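Local atomic coordinates of beta-glucuronidase (Dictyoglomus thermophilum, PDB entry 6XXW), a protein that probably hydrolyses beta-D-glucuronides, releasing glucuronic acid, as a family 2 glycoside hydrolase. Residues L349-A363 with R401-N415. Sequence-based numbering, arbitrary orientation.
Sequences LFLADQYGIAVIEEA and RDKNHPSVIMWSVAN
Two neighbouring parallel strands of the TIM barrel, 358-362 and 408-415, meet here, each with the end of the helix that precedes it. Val-359 N to Ser-407 O (2.7 Å) and Ile-409 N to Val-359 O begin the ladder; the register then slips by one residue at Ile-409, an irregularity of the bulge kind, before Glu-361, bonded to Met-410 O and Ser-412 N, resumes it. At the start of the strands, Asp-353 ties helix 346-355 to the loop before strand 408-415. His-405 ND1 donates to Asp-353 OD2 at 2.6 Å, nearly straight (173°) and on the syn side of the carboxylate, while Ser-407 N and OG reach Asp-353 OD1 from opposite faces of its plane. Both oxygens are thus engaged, and an alanine at Asp-353 would probably leave His-405 ND1 and the Ser-407 hydroxyl without their acceptor and let the imidazole turn. Packing fixes that ring further: Leu-349 CB sits over one face, 3.7 Å from its centroid, and the imidazole points CE1 into the face of Phe-350 in an edge-to-face pair with planes at 79°. In this beta/alpha-barrel, the layer between strands and helices also holds a charge cluster. Glu-361, with CG anti to its backbone N (chi1 -175°) and an extended chain, brings OE1 to 2.5 Å from Asp-402 OD2, so one of the two acids probably carries a proton; Arg-401 grips Asp-402 side-on through NE and NH2, and its NH2 forms a longer salt bridge, 3.2 Å, to Glu-361 OE2. On the barrel's inner side, Ser-412 OG donates to Glu-362 OE1 (2.7 Å), an oxygen that Arg-338 also engages. Beyond it, Asn-415 CB approaches Glu-362 OE2; the Asn-415 amide has Arg-338 as its main polar partner, and its ND2 also bonds a Tris molecule probably taken from the crystallisation liquor.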
loop_
_atom_site.group_PDB
_atom_site.type_symbol
_atom_site.label_atom_id
_atom_site.label_comp_id
_atom_site.label_asym_id
_atom_site.label_seq_id
_atom_site.Cartn_x
_atom_site.Cartn_y
_atom_site.Cartn_z
ATOM N N LEU A 349 -8.815 -24.389 21.386
ATOM C CA LEU A 349 -9.145 -24.399 22.814
ATOM C C LEU A 349 -8.039 -25.045 23.652
ATOM O O LEU A 349 -7.770 -24.594 24.776
ATOM C CB LEU A 349 -10.485 -25.108 23.051
ATOM C CG LEU A 349 -11.686 -24.391 22.431
ATOM C CD1 LEU A 349 -12.963 -25.055 22.876
ATOM C CD2 LEU A 349 -11.706 -22.924 22.831
ATOM N N PHE A 350 -7.390 -26.101 23.137
ATOM C CA PHE A 350 -6.247 -26.667 23.855
ATOM C C PHE A 350 -5.131 -25.641 23.986
ATOM O O PHE A 350 -4.468 -25.561 25.029
ATOM C CB PHE A 350 -5.726 -27.922 23.155
ATOM C CG PHE A 350 -6.554 -29.146 23.411
ATOM C CD1 PHE A 350 -6.505 -29.792 24.641
ATOM C CD2 PHE A 350 -7.393 -29.647 22.426
ATOM C CE1 PHE A 350 -7.280 -30.926 24.880
ATOM C CE2 PHE A 350 -8.173 -30.771 22.661
ATOM C CZ PHE A 350 -8.113 -31.409 23.891
ATOM N N LEU A 351 -4.915 -24.836 22.937
ATOM C CA LEU A 351 -3.929 -23.766 23.020
ATOM C C LEU A 351 -4.363 -22.688 24.008
ATOM O O LEU A 351 -3.542 -22.188 24.785
ATOM C CB LEU A 351 -3.685 -23.169 21.632
ATOM C CG LEU A 351 -2.948 -24.067 20.631
ATOM C CD1 LEU A 351 -2.886 -23.394 19.251
ATOM C CD2 LEU A 351 -1.549 -24.350 21.166
ATOM N N ALA A 352 -5.647 -22.311 24.004
ATOM C CA ALA A 352 -6.083 -21.319 24.980
ATOM C C ALA A 352 -5.872 -21.832 26.403
ATOM O O ALA A 352 -5.497 -21.056 27.297
ATOM C CB ALA A 352 -7.533 -20.926 24.733
ATOM N N ASP A 353 -6.060 -23.146 26.617
ATOM C CA ASP A 353 -5.743 -23.765 27.908
ATOM C C ASP A 353 -4.268 -23.578 28.264
ATOM O O ASP A 353 -3.927 -23.264 29.412
ATOM C CB ASP A 353 -6.063 -25.273 27.898
ATOM C CG ASP A 353 -7.558 -25.606 27.688
ATOM O OD1 ASP A 353 -8.462 -24.735 27.856
ATOM O OD2 ASP A 353 -7.825 -26.799 27.364
ATOM N N GLN A 354 -3.374 -23.812 27.296
ATOM C CA GLN A 354 -1.932 -23.706 27.541
ATOM C C GLN A 354 -1.497 -22.268 27.784
ATOM O O GLN A 354 -0.615 -22.009 28.614
ATOM C CB GLN A 354 -1.158 -24.288 26.361
ATOM C CG GLN A 354 -1.374 -25.795 26.168
ATOM C CD GLN A 354 -0.561 -26.602 27.139
ATOM O OE1 GLN A 354 0.509 -26.161 27.571
ATOM N NE2 GLN A 354 -1.055 -27.794 27.499
ATOM N N TYR A 355 -2.069 -21.324 27.042
ATOM C CA TYR A 355 -1.630 -19.940 27.109
ATOM C C TYR A 355 -2.341 -19.139 28.196
ATOM O O TYR A 355 -1.888 -18.043 28.531
ATOM C CB TYR A 355 -1.861 -19.257 25.753
ATOM C CG TYR A 355 -0.753 -19.445 24.733
ATOM C CD1 TYR A 355 0.249 -18.486 24.588
ATOM C CD2 TYR A 355 -0.720 -20.563 23.901
ATOM C CE1 TYR A 355 1.265 -18.642 23.655
ATOM C CE2 TYR A 355 0.290 -20.729 22.953
ATOM C CZ TYR A 355 1.287 -19.762 22.843
ATOM O OH TYR A 355 2.302 -19.900 21.915
ATOM N N GLY A 356 -3.447 -19.636 28.738
ATOM C CA GLY A 356 -4.192 -18.884 29.736
ATOM C C GLY A 356 -4.962 -17.729 29.135
ATOM O O GLY A 356 -4.830 -16.578 29.562
ATOM N N ILE A 357 -5.769 -18.029 28.124
ATOM C CA ILE A 357 -6.630 -17.059 27.468
ATOM C C ILE A 357 -8.070 -17.484 27.721
ATOM O O ILE A 357 -8.435 -18.632 27.459
ATOM C CB ILE A 357 -6.341 -16.971 25.957
ATOM C CG1 ILE A 357 -4.886 -16.540 25.704
ATOM C CG2 ILE A 357 -7.377 -16.054 25.260
ATOM C CD1 ILE A 357 -4.578 -15.077 26.054
ATOM N N ALA A 358 -8.873 -16.571 28.256
ATOM C CA ALA A 358 -10.264 -16.872 28.551
ATOM C C ALA A 358 -11.076 -16.772 27.269
ATOM O O ALA A 358 -10.929 -15.814 26.508
ATOM C CB ALA A 358 -10.806 -15.910 29.611
ATOM N N VAL A 359 -11.934 -17.757 27.029
ATOM C CA VAL A 359 -12.665 -17.867 25.775
ATOM C C VAL A 359 -14.165 -17.786 26.051
ATOM O O VAL A 359 -14.690 -18.522 26.894
ATOM C CB VAL A 359 -12.313 -19.177 25.046
ATOM C CG1 VAL A 359 -13.170 -19.339 23.816
ATOM C CG2 VAL A 359 -10.829 -19.187 24.675
ATOM N N ILE A 360 -14.845 -16.896 25.342
ATOM C CA ILE A 360 -16.302 -16.933 25.221
ATOM C C ILE A 360 -16.587 -17.712 23.947
ATOM O O ILE A 360 -16.316 -17.222 22.849
ATOM C CB ILE A 360 -16.910 -15.522 25.147
ATOM C CG1 ILE A 360 -16.512 -14.678 26.363
ATOM C CG2 ILE A 360 -18.433 -15.604 25.036
ATOM C CD1 ILE A 360 -16.773 -13.177 26.198
ATOM N N GLU A 361 -17.132 -18.918 24.063
ATOM C CA GLU A 361 -17.366 -19.708 22.864
ATOM C C GLU A 361 -18.817 -19.578 22.428
ATOM O O GLU A 361 -19.737 -19.680 23.246
ATOM C CB GLU A 361 -16.992 -21.174 23.051
ATOM C CG GLU A 361 -17.124 -21.936 21.740
ATOM C CD GLU A 361 -16.295 -23.188 21.714
ATOM O OE1 GLU A 361 -16.235 -23.861 22.764
ATOM O OE2 GLU A 361 -15.710 -23.485 20.650
ATOM N N GLU A 362 -19.008 -19.344 21.131
ATOM C CA GLU A 362 -20.271 -18.891 20.578
ATOM C C GLU A 362 -20.829 -19.902 19.583
ATOM O O GLU A 362 -20.095 -20.443 18.742
ATOM C CB GLU A 362 -20.070 -17.531 19.897
ATOM C CG GLU A 362 -21.316 -16.915 19.332
ATOM C CD GLU A 362 -21.098 -15.454 19.042
ATOM O OE1 GLU A 362 -21.072 -14.654 20.013
ATOM O OE2 GLU A 362 -20.931 -15.117 17.852
ATOM N N ALA A 363 -22.134 -20.144 19.687
ATOM C CA ALA A 363 -22.864 -20.954 18.725
ATOM C C ALA A 363 -23.026 -20.204 17.404
ATOM O O ALA A 363 -23.035 -18.968 17.377
ATOM C CB ALA A 363 -24.238 -21.321 19.290
ATOM N N ARG A 401 -18.514 -31.345 23.456
ATOM C CA ARG A 401 -17.138 -31.316 22.973
ATOM C C ARG A 401 -16.223 -30.578 23.940
ATOM O O ARG A 401 -15.109 -31.036 24.214
ATOM C CB ARG A 401 -17.062 -30.673 21.591
ATOM C CG ARG A 401 -15.732 -30.928 20.884
ATOM C CD ARG A 401 -15.577 -30.030 19.669
ATOM N NE ARG A 401 -15.359 -28.631 20.045
ATOM C CZ ARG A 401 -15.133 -27.648 19.182
ATOM N NH1 ARG A 401 -15.067 -27.902 17.877
ATOM N NH2 ARG A 401 -14.969 -26.410 19.627
ATOM N N ASP A 402 -16.670 -29.437 24.472
ATOM C CA ASP A 402 -15.761 -28.483 25.097
ATOM C C ASP A 402 -15.941 -28.334 26.601
ATOM O O ASP A 402 -15.238 -27.517 27.212
ATOM C CB ASP A 402 -15.902 -27.121 24.404
ATOM C CG ASP A 402 -15.440 -27.174 22.959
ATOM O OD1 ASP A 402 -14.757 -28.157 22.599
ATOM O OD2 ASP A 402 -15.746 -26.262 22.175
ATOM N N LYS A 403 -16.815 -29.139 27.220
ATOM C CA LYS A 403 -17.147 -28.974 28.635
ATOM C C LYS A 403 -15.942 -29.060 29.567
ATOM O O LYS A 403 -16.010 -28.525 30.680
ATOM C CB LYS A 403 -18.174 -30.036 29.072
ATOM C CG LYS A 403 -17.710 -31.483 28.759
ATOM C CD LYS A 403 -18.725 -32.522 29.174
ATOM C CE LYS A 403 -18.254 -33.942 28.834
ATOM N NZ LYS A 403 -18.467 -34.338 27.413
ATOM N N ASN A 404 -14.850 -29.717 29.161
ATOM C CA ASN A 404 -13.697 -29.926 30.046
ATOM C C ASN A 404 -12.528 -28.961 29.800
ATOM O O ASN A 404 -11.472 -29.119 30.426
ATOM C CB ASN A 404 -13.210 -31.374 29.936
ATOM C CG ASN A 404 -14.265 -32.358 30.409
ATOM O OD1 ASN A 404 -15.009 -32.058 31.333
ATOM N ND2 ASN A 404 -14.356 -33.512 29.753
ATOM N N HIS A 405 -12.689 -27.954 28.940
ATOM C CA HIS A 405 -11.619 -26.984 28.720
ATOM C C HIS A 405 -11.696 -25.887 29.777
ATOM O O HIS A 405 -12.738 -25.222 29.891
ATOM C CB HIS A 405 -11.719 -26.367 27.329
ATOM C CG HIS A 405 -11.257 -27.271 26.232
ATOM N ND1 HIS A 405 -9.925 -27.566 26.021
ATOM C CD2 HIS A 405 -11.948 -27.952 25.286
ATOM C CE1 HIS A 405 -9.814 -28.388 24.992
ATOM N NE2 HIS A 405 -11.027 -28.637 24.528
ATOM N N PRO A 406 -10.637 -25.651 30.551
ATOM C CA PRO A 406 -10.669 -24.517 31.490
ATOM C C PRO A 406 -10.790 -23.163 30.795
ATOM O O PRO A 406 -11.353 -22.224 31.373
ATOM C CB PRO A 406 -9.337 -24.654 32.255
ATOM C CG PRO A 406 -8.426 -25.396 31.307
ATOM C CD PRO A 406 -9.331 -26.342 30.530
ATOM N N SER A 407 -10.312 -23.054 29.556
ATOM C CA SER A 407 -10.286 -21.766 28.869
ATOM C C SER A 407 -11.685 -21.266 28.518
ATOM O O SER A 407 -11.903 -20.048 28.476
ATOM C CB SER A 407 -9.427 -21.863 27.603
ATOM O OG SER A 407 -9.996 -22.770 26.654
ATOM N N VAL A 408 -12.639 -22.166 28.248
ATOM C CA VAL A 408 -14.006 -21.721 27.991
ATOM C C VAL A 408 -14.634 -21.280 29.309
ATOM O O VAL A 408 -14.796 -22.082 30.240
ATOM C CB VAL A 408 -14.852 -22.822 27.334
ATOM C CG1 VAL A 408 -16.300 -22.308 27.120
ATOM C CG2 VAL A 408 -14.251 -23.307 26.030
ATOM N N ILE A 409 -15.028 -20.008 29.386
ATOM C CA ILE A 409 -15.573 -19.464 30.621
ATOM C C ILE A 409 -16.968 -18.898 30.454
ATOM O O ILE A 409 -17.510 -18.359 31.410
ATOM C CB ILE A 409 -14.635 -18.406 31.247
ATOM C CG1 ILE A 409 -14.068 -17.465 30.185
ATOM C CG2 ILE A 409 -13.509 -19.102 32.026
ATOM C CD1 ILE A 409 -15.062 -16.563 29.531
ATOM N N MET A 410 -17.564 -19.004 29.269
ATOM C CA MET A 410 -18.892 -18.452 29.005
ATOM C C MET A 410 -19.353 -18.969 27.656
ATOM O O MET A 410 -18.548 -19.118 26.732
ATOM C CB MET A 410 -18.887 -16.912 29.001
ATOM C CG MET A 410 -20.264 -16.284 28.780
ATOM S SD MET A 410 -20.532 -14.698 29.605
ATOM C CE MET A 410 -19.266 -13.650 28.832
ATOM N N TRP A 411 -20.658 -19.212 27.539
ATOM C CA TRP A 411 -21.273 -19.569 26.269
ATOM C C TRP A 411 -22.048 -18.379 25.715
ATOM O O TRP A 411 -22.810 -17.727 26.446
ATOM C CB TRP A 411 -22.243 -20.755 26.426
ATOM C CG TRP A 411 -21.659 -21.986 27.085
ATOM C CD1 TRP A 411 -21.983 -22.477 28.318
ATOM C CD2 TRP A 411 -20.688 -22.894 26.532
ATOM N NE1 TRP A 411 -21.266 -23.623 28.576
ATOM C CE2 TRP A 411 -20.468 -23.906 27.496
ATOM C CE3 TRP A 411 -19.983 -22.948 25.324
ATOM C CZ2 TRP A 411 -19.554 -24.950 27.298
ATOM C CZ3 TRP A 411 -19.068 -24.010 25.120
ATOM C CH2 TRP A 411 -18.873 -24.989 26.103
ATOM N N SER A 412 -21.891 -18.122 24.413
ATOM C CA SER A 412 -22.691 -17.118 23.711
ATOM C C SER A 412 -23.680 -17.832 22.801
ATOM O O SER A 412 -23.279 -18.651 21.972
ATOM C CB SER A 412 -21.820 -16.164 22.894
ATOM O OG SER A 412 -22.652 -15.288 22.141
ATOM N N VAL A 413 -24.972 -17.557 22.974
ATOM C CA VAL A 413 -25.960 -18.312 22.208
ATOM C C VAL A 413 -26.225 -17.732 20.817
ATOM O O VAL A 413 -26.768 -18.447 19.959
ATOM C CB VAL A 413 -27.298 -18.457 22.971
ATOM C CG1 VAL A 413 -27.095 -19.219 24.297
ATOM C CG2 VAL A 413 -27.959 -17.114 23.203
ATOM N N ALA A 414 -25.838 -16.481 20.556
ATOM C CA ALA A 414 -26.093 -15.861 19.256
ATOM C C ALA A 414 -25.323 -14.550 19.143
ATOM O O ALA A 414 -24.845 -13.995 20.137
ATOM C CB ALA A 414 -27.589 -15.605 19.027
ATOM N N ASN A 415 -25.234 -14.045 17.913
ATOM C CA ASN A 415 -24.614 -12.752 17.630
ATOM C C ASN A 415 -25.544 -11.920 16.764
ATOM O O ASN A 415 -25.816 -12.289 15.618
ATOM C CB ASN A 415 -23.271 -12.914 16.920
ATOM C CG ASN A 415 -22.607 -11.579 16.621
ATOM O OD1 ASN A 415 -21.935 -11.004 17.482
ATOM N ND2 ASN A 415 -22.798 -11.071 15.397
#